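Side-chain contact in superoxide dismutase (Leishmania major, PDB 4F2N), which catalyses the dismutation of superoxide into molecular oxygen and hydrogen peroxide at an iron centre: residues 62-65 and 66-70. Residues are numbered along the deposited sequence; the frame is centred on the assembly and turned at random.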
ATOM      1  N   HIS B  62      -9.617 -10.186   0.719  1.00 22.73           N
ATOM      2  CA  HIS B  62      -9.441  -8.845   0.122  1.00 21.52           C
ATOM      3  C   HIS B  62     -10.463  -8.529  -0.939  1.00 21.05           C
ATOM      4  O   HIS B  62     -11.219  -7.560  -0.837  1.00 19.98           O
ATOM      5  CB  HIS B  62      -8.029  -8.678  -0.438  1.00 20.37           C
ATOM      6  CG  HIS B  62      -6.958  -8.656   0.626  1.00 20.67           C
ATOM      7  ND1 HIS B  62      -6.582  -7.525   1.252  1.00 20.77           N
ATOM      8  CD2 HIS B  62      -6.171  -9.672   1.146  1.00 20.64           C
ATOM      9  CE1 HIS B  62      -5.613  -7.805   2.144  1.00 20.70           C
ATOM     10  NE2 HIS B  62      -5.355  -9.127   2.067  1.00 20.33           N
ATOM     11  N   HIS B  63     -10.521  -9.365  -1.969  1.00 20.72           N
ATOM     12  CA  HIS B  63     -11.448  -9.100  -3.049  1.00 20.59           C
ATOM     13  C   HIS B  63     -12.877  -9.141  -2.562  1.00 21.39           C
ATOM     14  O   HIS B  63     -13.671  -8.264  -2.867  1.00 20.84           O
ATOM     15  CB  HIS B  63     -11.238 -10.094  -4.175  1.00 20.32           C
ATOM     16  CG  HIS B  63     -11.926  -9.700  -5.442  1.00 20.09           C
ATOM     17  ND1 HIS B  63     -11.791 -10.395  -6.583  1.00 20.37           N
ATOM     18  CD2 HIS B  63     -12.749  -8.629  -5.731  1.00 19.85           C
ATOM     19  CE1 HIS B  63     -12.511  -9.803  -7.559  1.00 20.07           C
ATOM     20  NE2 HIS B  63     -13.099  -8.730  -7.038  1.00 19.96           N
ATOM     21  N   SER B  64     -13.206 -10.165  -1.782  1.00 22.57           N
ATOM     22  CA  SER B  64     -14.554 -10.287  -1.231  1.00 23.84           C
ATOM     23  C   SER B  64     -14.999  -9.037  -0.469  1.00 23.68           C
ATOM     24  O   SER B  64     -16.152  -8.624  -0.576  1.00 23.60           O
ATOM     25  CB  SER B  64     -14.665 -11.515  -0.344  1.00 25.60           C
ATOM     26  OG  SER B  64     -16.002 -11.646   0.101  1.00 28.65           O
ATOM     27  N   ALA B  65     -14.086  -8.428   0.283  1.00 22.55           N
ATOM     28  CA  ALA B  65     -14.448  -7.242   1.048  1.00 22.73           C
ATOM     29  C   ALA B  65     -14.809  -6.067   0.137  1.00 21.59           C
ATOM     30  O   ALA B  65     -15.710  -5.298   0.457  1.00 21.80           O
ATOM     31  CB  ALA B  65     -13.326  -6.848   2.024  1.00 22.27           C
ATOM     32  N   TYR B  66     -14.095  -5.906  -0.979  1.00 20.38           N
ATOM     33  CA  TYR B  66     -14.434  -4.840  -1.951  1.00 19.70           C
ATOM     34  C   TYR B  66     -15.823  -5.074  -2.560  1.00 20.09           C
ATOM     35  O   TYR B  66     -16.597  -4.139  -2.748  1.00 20.13           O
ATOM     36  CB  TYR B  66     -13.399  -4.799  -3.095  1.00 18.98           C
ATOM     37  CG  TYR B  66     -12.011  -4.381  -2.652  1.00 18.78           C
ATOM     38  CD1 TYR B  66     -11.792  -3.120  -2.077  1.00 18.99           C
ATOM     39  CD2 TYR B  66     -10.920  -5.222  -2.833  1.00 18.75           C
ATOM     40  CE1 TYR B  66     -10.515  -2.711  -1.677  1.00 19.46           C
ATOM     41  CE2 TYR B  66      -9.648  -4.831  -2.440  1.00 19.01           C
ATOM     42  CZ  TYR B  66      -9.452  -3.566  -1.871  1.00 19.17           C
ATOM     43  OH  TYR B  66      -8.185  -3.187  -1.505  1.00 19.99           O
ATOM     44  N   VAL B  67     -16.127  -6.325  -2.877  1.00 20.10           N
ATOM     45  CA  VAL B  67     -17.463  -6.686  -3.454  1.00 21.44           C
ATOM     46  C   VAL B  67     -18.551  -6.314  -2.437  1.00 22.72           C
ATOM     47  O   VAL B  67     -19.558  -5.664  -2.769  1.00 23.38           O
ATOM     48  CB  VAL B  67     -17.510  -8.190  -3.854  1.00 21.43           C
ATOM     49  CG1 VAL B  67     -18.941  -8.695  -4.103  1.00 22.54           C
ATOM     50  CG2 VAL B  67     -16.617  -8.428  -5.072  1.00 20.70           C
ATOM     51  N   ASP B  68     -18.322  -6.690  -1.187  1.00 24.11           N
ATOM     52  CA  ASP B  68     -19.332  -6.482  -0.131  1.00 26.24           C
ATOM     53  C   ASP B  68     -19.540  -5.000   0.126  1.00 26.37           C
ATOM     54  O   ASP B  68     -20.683  -4.532   0.243  1.00 27.69           O
ATOM     55  CB  ASP B  68     -18.950  -7.230   1.170  1.00 27.68           C
ATOM     56  CG  ASP B  68     -19.010  -8.764   1.024  1.00 29.03           C
ATOM     57  OD1 ASP B  68     -19.477  -9.287  -0.012  1.00 30.41           O
ATOM     58  OD2 ASP B  68     -18.571  -9.465   1.954  1.00 29.85           O
ATOM     59  N   LYS B  69     -18.451  -4.241   0.185  1.00 25.54           N
ATOM     60  CA  LYS B  69     -18.560  -2.802   0.469  1.00 26.15           C
ATOM     61  C   LYS B  69     -19.231  -2.072  -0.682  1.00 25.56           C
ATOM     62  O   LYS B  69     -20.139  -1.244  -0.470  1.00 26.44           O
ATOM     63  CB  LYS B  69     -17.179  -2.217   0.787  1.00 26.32           C
ATOM     64  CG  LYS B  69     -17.179  -0.737   1.157  1.00 27.16           C
ATOM     65  CD  LYS B  69     -17.890  -0.484   2.455  1.00 29.64           C
ATOM     66  CE  LYS B  69     -17.740   0.976   2.836  1.00 30.96           C
ATOM     67  NZ  LYS B  69     -18.010   1.129   4.289  1.00 33.42           N
ATOM     68  N   LEU B  70     -18.826  -2.395  -1.912  1.00 24.17           N
ATOM     69  CA  LEU B  70     -19.418  -1.772  -3.099  1.00 23.62           C
ATOM     70  C   LEU B  70     -20.954  -1.956  -3.139  1.00 24.49           C
ATOM     71  O   LEU B  70     -21.681  -1.023  -3.468  1.00 24.75           O
ATOM     72  CB  LEU B  70     -18.784  -2.339  -4.386  1.00 22.59           C
ATOM     73  CG  LEU B  70     -19.304  -1.853  -5.729  1.00 22.57           C
ATOM     74  CD1 LEU B  70     -19.171  -0.342  -5.832  1.00 21.89           C
ATOM     75  CD2 LEU B  70     -18.532  -2.540  -6.849  1.00 21.98           C
TER
HETATM   76  O   HOH W   1      -7.187  -5.057   0.796  1.00 31.02           O
HETATM   77  O   HOH W   2     -18.107 -11.226  -1.701  1.00 30.68           O
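Tyr66 lies back along its own helix against His62 and shows how a helical i to i+4 pair can be linked weakly through the backbone and, at the tip, through a water. Its CB rests 3.5 Å from His63 O. With CG anti to the carbonyl carbon (chi1 -66°), the ring is sent toward the preceding turn, where CG lies 3.7 Å from His62 O, CD2 comes to 3.1 Å and CE2 follows; the carbonyl oxygen approaches obliquely, while His63 CA sits at the ring edge. The same His62 O takes a weak hydrogen bond from Tyr66 N. At the tip, Tyr66 OH shares a water with His62 ND1, which lies 2.6 Å from that water, in the plane of the imidazole. Gln104 NE2 hydrogen-bonds this hydroxyl, and His62 NE2 pairs with Tyr198 OH of the second subunit, so each group has a further polar partner outside the helix.

On another side, a second water joins Ser64 OG (2.8 Å) to Asp68 OD1, donating to the carboxylate. Beneath this bridge, Asp68 N donates to Ser64 O, 3.0 Å. The Val67 and His63 side chains cross at an angle, with Val67 CG2 3.9 Å from His63 CD2; both ring nitrogens hydrogen-bond, to Trp112 and His105.

These turns lie near the end of helix 52-71 of the alpha-hairpin domain, which also supplies the iron ligand His58. Its buried face, with His63, Tyr66 and Val67, packs on helix 96-113, and the His62 side chain, about 5 Å from the iron, stacks on the ligand His195 where the subunits meet.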